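Local coordinates for replicase polyprotein 1a (Avian infectious bronchitis virus, PDB 3LD1) that is of incompletely known function but forms part of non-structural protein 2, a product released from the coronavirus replicase polyprotein, at residues A35-Q38 / K39-N43; L102-A105 / C106-L110; V238-F241 / F242-P246. The protein carries 3 engineered substitutions. All coordinates share one frame; numbering follows the deposited sequence.

Contact 1: A35-Q38 / K39-N43; sequences AVRQ and KFDRN
The guanidinium of R37 meets the carboxylate of D41 at its edge. R37 NE gives a hydrogen bond of 2.7 Å to D41 OD1, part of a salt bridge. OD1 lies close to the guanidinium plane and accepts on its syn lone pair. The two flat groups are strongly turned against each other, with planes 79° apart. The guanidinium of R42 is used differently: Q38 CD sits over one face, 3.6 Å from R42 NH1 and offset toward the rim. The two side chains run side by side and point the same way; the amide and guanidinium planes are 33° apart. Q38 NE2 and R42 NH1 are both donors, so their approach is not a bond.

R37 CG stands anti to the backbone N (chi1 177°), and a bend at chi2 brings NE to D41, one helical turn on. The backbone follows the same i to i+4 spacing. D41 N bonds R37 O at 2.9 Å, and R42 N bonds Q38 O at 3.0 Å.

Both segments belong to helix 30-46. R37 NH2 also pairs with D17 of helix 13-20, where R37 and V36 pack on F20. The F40 ring meets F20 and F52, the latter on strand 50-54, and joins the helix to the sheet.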
loop_
_atom_site.group_PDB
_atom_site.type_symbol
_atom_site.label_atom_id
_atom_site.label_comp_id
_atom_site.label_asym_id
_atom_site.label_seq_id
_atom_site.Cartn_x
_atom_site.Cartn_y
_atom_site.Cartn_z
ATOM N N ALA A 35 -4.269 -10.475 -9.700
ATOM C CA ALA A 35 -5.032 -11.684 -9.345
ATOM C C ALA A 35 -5.266 -12.622 -10.569
ATOM O O ALA A 35 -4.999 -13.872 -10.504
ATOM C CB ALA A 35 -6.358 -11.313 -8.591
ATOM N N VAL A 36 -5.672 -12.019 -11.682
ATOM C CA VAL A 36 -5.949 -12.763 -12.913
ATOM C C VAL A 36 -4.681 -13.460 -13.489
ATOM O O VAL A 36 -4.733 -14.649 -13.875
ATOM C CB VAL A 36 -6.589 -11.869 -14.011
ATOM C CG1 VAL A 36 -6.972 -12.693 -15.166
ATOM C CG2 VAL A 36 -7.848 -11.062 -13.470
ATOM N N ARG A 37 -3.545 -12.760 -13.530
ATOM C CA ARG A 37 -2.351 -13.352 -14.100
ATOM C C ARG A 37 -1.835 -14.434 -13.138
ATOM O O ARG A 37 -1.381 -15.493 -13.552
ATOM C CB ARG A 37 -1.312 -12.260 -14.405
ATOM C CG ARG A 37 0.052 -12.758 -14.955
ATOM C CD ARG A 37 -0.148 -13.538 -16.217
ATOM N NE ARG A 37 1.035 -14.303 -16.727
ATOM C CZ ARG A 37 1.940 -13.715 -17.494
ATOM N NH1 ARG A 37 1.814 -12.411 -17.726
ATOM N NH2 ARG A 37 2.955 -14.396 -17.979
ATOM N N GLN A 38 -1.954 -14.194 -11.844
ATOM C CA GLN A 38 -1.507 -15.215 -10.884
ATOM C C GLN A 38 -2.339 -16.505 -11.036
ATOM O O GLN A 38 -1.779 -17.587 -11.137
ATOM C CB GLN A 38 -1.469 -14.652 -9.437
ATOM C CG GLN A 38 -1.794 -15.707 -8.369
ATOM C CD GLN A 38 -2.230 -15.056 -7.005
ATOM O OE1 GLN A 38 -1.409 -14.484 -6.235
ATOM N NE2 GLN A 38 -3.548 -15.137 -6.723
ATOM N N LYS A 39 -3.662 -16.391 -11.111
ATOM C CA LYS A 39 -4.533 -17.607 -11.333
ATOM C C LYS A 39 -4.134 -18.367 -12.601
ATOM O O LYS A 39 -4.127 -19.615 -12.704
ATOM C CB LYS A 39 -5.996 -17.162 -11.477
ATOM C CG LYS A 39 -7.033 -18.260 -11.647
ATOM C CD LYS A 39 -8.486 -17.652 -11.489
ATOM C CE LYS A 39 -9.516 -18.785 -11.582
ATOM N NZ LYS A 39 -10.629 -18.581 -10.553
ATOM N N PHE A 40 -3.818 -17.580 -13.603
ATOM C CA PHE A 40 -3.559 -18.228 -14.853
ATOM C C PHE A 40 -2.196 -18.953 -14.777
ATOM O O PHE A 40 -2.080 -20.132 -15.147
ATOM C CB PHE A 40 -3.682 -17.205 -15.974
ATOM C CG PHE A 40 -3.085 -17.648 -17.264
ATOM C CD1 PHE A 40 -3.895 -18.143 -18.284
ATOM C CD2 PHE A 40 -1.696 -17.551 -17.488
ATOM C CE1 PHE A 40 -3.331 -18.535 -19.541
ATOM C CE2 PHE A 40 -1.126 -17.929 -18.712
ATOM C CZ PHE A 40 -1.945 -18.421 -19.744
ATOM N N ASP A 41 -1.174 -18.296 -14.238
ATOM C CA ASP A 41 0.090 -19.014 -14.115
ATOM C C ASP A 41 -0.078 -20.255 -13.265
ATOM O O ASP A 41 0.559 -21.215 -13.546
ATOM C CB ASP A 41 1.164 -18.156 -13.475
ATOM C CG ASP A 41 1.343 -16.854 -14.173
ATOM O OD1 ASP A 41 0.965 -16.697 -15.422
ATOM O OD2 ASP A 41 1.867 -15.946 -13.447
ATOM N N ARG A 42 -0.879 -20.203 -12.199
ATOM C CA ARG A 42 -1.090 -21.402 -11.376
ATOM C C ARG A 42 -1.752 -22.507 -12.167
ATOM O O ARG A 42 -1.336 -23.668 -12.076
ATOM C CB ARG A 42 -1.996 -21.146 -10.181
ATOM C CG ARG A 42 -1.450 -20.311 -9.101
ATOM C CD ARG A 42 -2.475 -20.251 -7.952
ATOM N NE ARG A 42 -1.947 -19.499 -6.794
ATOM C CZ ARG A 42 -2.607 -18.580 -6.061
ATOM N NH1 ARG A 42 -3.824 -18.179 -6.400
ATOM N NH2 ARG A 42 -2.020 -18.016 -5.002
ATOM N N ASN A 43 -2.780 -22.140 -12.933
ATOM C CA ASN A 43 -3.545 -23.100 -13.742
ATOM C C ASN A 43 -2.612 -23.876 -14.630
ATOM O O ASN A 43 -2.720 -25.091 -14.742
ATOM C CB ASN A 43 -4.578 -22.396 -14.639
ATOM C CG ASN A 43 -5.929 -22.239 -13.977
ATOM O OD1 ASN A 43 -6.314 -23.092 -13.190
ATOM N ND2 ASN A 43 -6.681 -21.166 -14.328
#

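Contact 2: L102-A105 / C106-L110; sequences LKTA and CQWSL
A105 packs on the indole of W108. A105 CA lies over one face of the ring, 3.5 Å from the centroid of the five-membered ring and 19° off its normal, a CH-pi contact. A105 CB reaches W108 CZ2 at 3.6 Å. The W108 side chain folds back over the preceding residues because CG sits between the backbone N and the carbonyl carbon, chi1 54°.

T104 crosses W108 at about a right angle. Its OG1 lies at the indole edge, in plane, 2.9 Å from W108 NE1. Both of these atoms have a hydrogen-bond partner in L101 O, just before the segment.

S109 places its hydroxyl with a similar first torsion, chi1 71°. S109 OG thereby donates to A105 O at 2.7 Å, from above the carbonyl plane. S109 N bonds the same oxygen at 3.0 Å, so two donors of one residue grip A105 O. S109 OG also has a hydrogen-bond contact with Q141 OE1.

The contact spans the break between helix 93-103 and the short helix 105-108. W108 packs on Q141 and M145 of helix 140-162 and on L115 and R118 of helix 112-121. L102 touches V142, so both sides of the break face helix 140-162.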
loop_
_atom_site.group_PDB
_atom_site.type_symbol
_atom_site.label_atom_id
_atom_site.label_comp_id
_atom_site.label_asym_id
_atom_site.label_seq_id
_atom_site.Cartn_x
_atom_site.Cartn_y
_atom_site.Cartn_z
ATOM N N LEU A 102 9.565 -5.618 -26.955
ATOM C CA LEU A 102 10.742 -6.493 -26.736
ATOM C C LEU A 102 11.879 -6.193 -27.668
ATOM O O LEU A 102 13.038 -6.055 -27.224
ATOM C CB LEU A 102 10.437 -7.960 -26.878
ATOM C CG LEU A 102 9.724 -8.509 -25.633
ATOM C CD1 LEU A 102 9.104 -9.936 -25.854
ATOM C CD2 LEU A 102 10.596 -8.462 -24.363
ATOM N N LYS A 103 11.510 -6.099 -28.943
ATOM C CA LYS A 103 12.392 -5.710 -30.005
ATOM C C LYS A 103 13.146 -4.412 -29.725
ATOM O O LYS A 103 14.331 -4.343 -29.962
ATOM C CB LYS A 103 11.633 -5.619 -31.345
ATOM C CG LYS A 103 11.980 -6.783 -32.305
ATOM C CD LYS A 103 10.765 -7.383 -33.129
ATOM C CE LYS A 103 11.176 -8.759 -33.848
ATOM N NZ LYS A 103 10.153 -9.345 -34.835
ATOM N N THR A 104 12.487 -3.403 -29.169
ATOM C CA THR A 104 13.169 -2.166 -28.827
ATOM C C THR A 104 13.884 -2.157 -27.447
ATOM O O THR A 104 14.349 -1.129 -27.013
ATOM C CB THR A 104 12.208 -0.946 -28.957
ATOM O OG1 THR A 104 11.097 -1.063 -28.048
ATOM C CG2 THR A 104 11.734 -0.768 -30.369
ATOM N N ALA A 105 13.979 -3.277 -26.734
ATOM C CA ALA A 105 14.555 -3.205 -25.354
ATOM C C ALA A 105 16.026 -2.938 -25.440
ATOM O O ALA A 105 16.631 -2.310 -24.580
ATOM C CB ALA A 105 14.327 -4.446 -24.599
ATOM N N CYS A 106 16.583 -3.402 -26.518
ATOM C CA CYS A 106 17.938 -3.213 -26.733
ATOM C C CYS A 106 18.192 -1.682 -26.721
ATOM O O CYS A 106 19.320 -1.258 -26.474
ATOM C CB CYS A 106 18.315 -3.912 -28.031
ATOM S SG CYS A 106 17.491 -3.184 -29.512
ATOM N N GLN A 107 17.158 -0.846 -26.887
ATOM C CA GLN A 107 17.358 0.582 -26.695
ATOM C C GLN A 107 16.880 1.065 -25.397
ATOM O O GLN A 107 17.637 1.726 -24.716
ATOM C CB GLN A 107 16.710 1.462 -27.756
ATOM C CG GLN A 107 17.140 1.106 -29.146
ATOM C CD GLN A 107 15.995 1.324 -30.157
ATOM O OE1 GLN A 107 14.937 1.902 -29.845
ATOM N NE2 GLN A 107 16.200 0.851 -31.358
ATOM N N TRP A 108 15.638 0.794 -25.007
ATOM C CA TRP A 108 15.100 1.495 -23.843
ATOM C C TRP A 108 15.556 0.943 -22.478
ATOM O O TRP A 108 15.412 1.590 -21.433
ATOM C CB TRP A 108 13.591 1.632 -23.944
ATOM C CG TRP A 108 12.836 0.321 -24.173
ATOM C CD1 TRP A 108 12.304 -0.112 -25.363
ATOM C CD2 TRP A 108 12.530 -0.708 -23.203
ATOM N NE1 TRP A 108 11.716 -1.339 -25.206
ATOM C CE2 TRP A 108 11.817 -1.727 -23.894
ATOM C CE3 TRP A 108 12.804 -0.879 -21.831
ATOM C CZ2 TRP A 108 11.348 -2.931 -23.239
ATOM C CZ3 TRP A 108 12.351 -2.077 -21.156
ATOM C CH2 TRP A 108 11.585 -3.056 -21.856
ATOM N N SER A 109 16.139 -0.237 -22.478
ATOM C CA SER A 109 16.662 -0.796 -21.253
ATOM C C SER A 109 18.125 -0.557 -20.950
ATOM O O SER A 109 18.632 -1.083 -19.954
ATOM C CB SER A 109 16.362 -2.284 -21.146
ATOM O OG SER A 109 17.101 -3.062 -22.047
ATOM N N LEU A 110 18.783 0.232 -21.797
ATOM C CA LEU A 110 20.216 0.630 -21.662
ATOM C C LEU A 110 20.574 1.085 -20.232
ATOM O O LEU A 110 21.442 0.475 -19.631
ATOM C CB LEU A 110 20.550 1.750 -22.697
ATOM C CG LEU A 110 21.237 1.332 -23.997
ATOM C CD1 LEU A 110 20.987 -0.116 -24.311
ATOM C CD2 LEU A 110 21.007 2.246 -25.225
#

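Contact 3: V238-F241 / F242-P246; sequences VAKF and FEELP
V238 and F242 make the closest apolar side-chain contact here. They lie side by side and point the same way. V238 CG1, anti to the backbone N (chi1 165°), reaches F242 CE2 at 3.5 Å. The carbonyl O of V238 lies at the ring edge, near its plane.

The aromatic contact joins sequence neighbours. F241 turns its edge toward the face of F242. The centroids are 5.9 Å apart and the planes are at 60°, so this is an inclined edge-to-face pair. The F241 side chain also meets L245, one turn on. F241 CE1 is 3.8 Å from L245 CD2, and L245 CD1 is almost as near.

The charged contact is looser. K240 NZ stands 3.6 Å from E244 OE2, a long salt bridge between two exposed residues. The side chains approach at a slant, with K240 bent at chi4 and E244 at chi2.

The backbone bonds of F242, E243 and E244 run to the residue four back. E243 N bonds A239 O at 2.7 Å and is nearly straight, at 176°. F242 N bonds V238 O at 3.1 Å, and has a weak second bond to A239 O. E244 N bonds K240 O at 3.1 Å. L245 N then turns to F242 O, three residues back, at 2.8 Å.

Outside the segments, F242 meets F260 edge-to-face and packs on T220 and L221 of strand 220-223. P246 makes backbone bonds with I254. The contact is a helix C-terminal end: helix 232-243 stops, E244 leaves helical angles, and the carbonyls of E243, at the helix end, and L245, just beyond it, take the ammonium of K253 before the chain runs on beside strand 253-255.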
loop_
_atom_site.group_PDB
_atom_site.type_symbol
_atom_site.label_atom_id
_atom_site.label_comp_id
_atom_site.label_asym_id
_atom_site.label_seq_id
_atom_site.Cartn_x
_atom_site.Cartn_y
_atom_site.Cartn_z
ATOM N N VAL A 238 9.676 6.166 8.594
ATOM C CA VAL A 238 8.760 7.099 9.212
ATOM C C VAL A 238 8.690 6.839 10.746
ATOM O O VAL A 238 8.677 7.758 11.528
ATOM C CB VAL A 238 7.355 7.033 8.568
ATOM C CG1 VAL A 238 6.300 7.754 9.456
ATOM C CG2 VAL A 238 7.333 7.647 7.204
ATOM N N ALA A 239 8.687 5.588 11.166
ATOM C CA ALA A 239 8.611 5.307 12.558
ATOM C C ALA A 239 9.829 5.904 13.238
ATOM O O ALA A 239 9.726 6.445 14.330
ATOM C CB ALA A 239 8.558 3.829 12.770
ATOM N N LYS A 240 10.976 5.802 12.561
ATOM C CA LYS A 240 12.256 6.125 13.129
ATOM C C LYS A 240 12.276 7.646 13.393
ATOM O O LYS A 240 12.669 8.052 14.475
ATOM C CB LYS A 240 13.340 5.715 12.144
ATOM C CG LYS A 240 14.607 5.175 12.763
ATOM C CD LYS A 240 15.789 5.054 11.696
ATOM C CE LYS A 240 17.128 4.456 12.350
ATOM N NZ LYS A 240 17.908 5.470 13.178
ATOM N N PHE A 241 11.822 8.460 12.436
ATOM C CA PHE A 241 11.659 9.899 12.601
ATOM C C PHE A 241 10.677 10.237 13.725
ATOM O O PHE A 241 10.760 11.299 14.333
ATOM C CB PHE A 241 11.098 10.449 11.307
ATOM C CG PHE A 241 10.776 11.943 11.300
ATOM C CD1 PHE A 241 9.628 12.455 11.921
ATOM C CD2 PHE A 241 11.538 12.832 10.528
ATOM C CE1 PHE A 241 9.296 13.904 11.848
ATOM C CE2 PHE A 241 11.221 14.229 10.432
ATOM C CZ PHE A 241 10.103 14.769 11.113
ATOM N N PHE A 242 9.704 9.370 13.974
ATOM C CA PHE A 242 8.753 9.666 15.026
ATOM C C PHE A 242 9.341 9.315 16.342
ATOM O O PHE A 242 9.247 10.087 17.290
ATOM C CB PHE A 242 7.431 8.952 14.814
ATOM C CG PHE A 242 6.508 9.733 13.965
ATOM C CD1 PHE A 242 5.573 10.580 14.536
ATOM C CD2 PHE A 242 6.604 9.670 12.585
ATOM C CE1 PHE A 242 4.723 11.352 13.703
ATOM C CE2 PHE A 242 5.757 10.394 11.749
ATOM C CZ PHE A 242 4.821 11.249 12.279
ATOM N N GLU A 243 9.966 8.154 16.366
ATOM C CA GLU A 243 10.805 7.721 17.438
ATOM C C GLU A 243 11.606 8.902 18.012
ATOM O O GLU A 243 11.484 9.225 19.179
ATOM C CB GLU A 243 11.754 6.659 16.906
ATOM C CG GLU A 243 12.549 5.994 17.978
ATOM C CD GLU A 243 11.656 5.235 18.974
ATOM O OE1 GLU A 243 10.441 5.571 19.084
ATOM O OE2 GLU A 243 12.181 4.296 19.642
ATOM N N GLU A 244 12.387 9.560 17.179
ATOM C CA GLU A 244 13.322 10.590 17.606
ATOM C C GLU A 244 12.650 11.918 17.935
ATOM O O GLU A 244 13.304 12.952 18.142
ATOM C CB GLU A 244 14.339 10.794 16.474
ATOM C CG GLU A 244 15.374 9.655 16.456
ATOM C CD GLU A 244 15.849 9.258 15.061
ATOM O OE1 GLU A 244 15.743 10.057 14.058
ATOM O OE2 GLU A 244 16.342 8.101 15.009
ATOM N N LEU A 245 11.336 11.904 17.950
ATOM C CA LEU A 245 10.640 13.155 18.078
ATOM C C LEU A 245 10.480 13.423 19.606
ATOM O O LEU A 245 10.525 12.448 20.435
ATOM C CB LEU A 245 9.348 13.055 17.272
ATOM C CG LEU A 245 8.896 14.194 16.325
ATOM C CD1 LEU A 245 9.946 14.969 15.588
ATOM C CD2 LEU A 245 7.799 13.741 15.326
ATOM N N PRO A 246 10.359 14.713 19.994
ATOM C CA PRO A 246 10.310 15.063 21.447
ATOM C C PRO A 246 9.000 14.624 22.103
ATOM O O PRO A 246 7.934 14.806 21.495
ATOM C CB PRO A 246 10.394 16.610 21.488
ATOM C CG PRO A 246 10.293 17.140 19.990
ATOM C CD PRO A 246 10.232 15.885 19.077
#

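From the N terminus, contact 1 comes first, inside helix 30-46. Contact 2 follows at the junction of helices 93-103 and 105-108, and contact 3 at the end of helix 232-243. The three are in series; none nests in or crosses another. Each is local, so none closes a long loop. Contact 1 ties its helix to helix 13-20 and strand 50-54. Contact 2 ties its junction to helices 112-121 and 140-162. Contact 3 ties the end of helix 232-243 to strand 220-223, and through P246 to strand 253-255. Centres of contacts 1 and 2 are about 27 Å apart; the centre of contact 3 lies about 41 and 43 Å from theirs, across the chain's centre from contact 1.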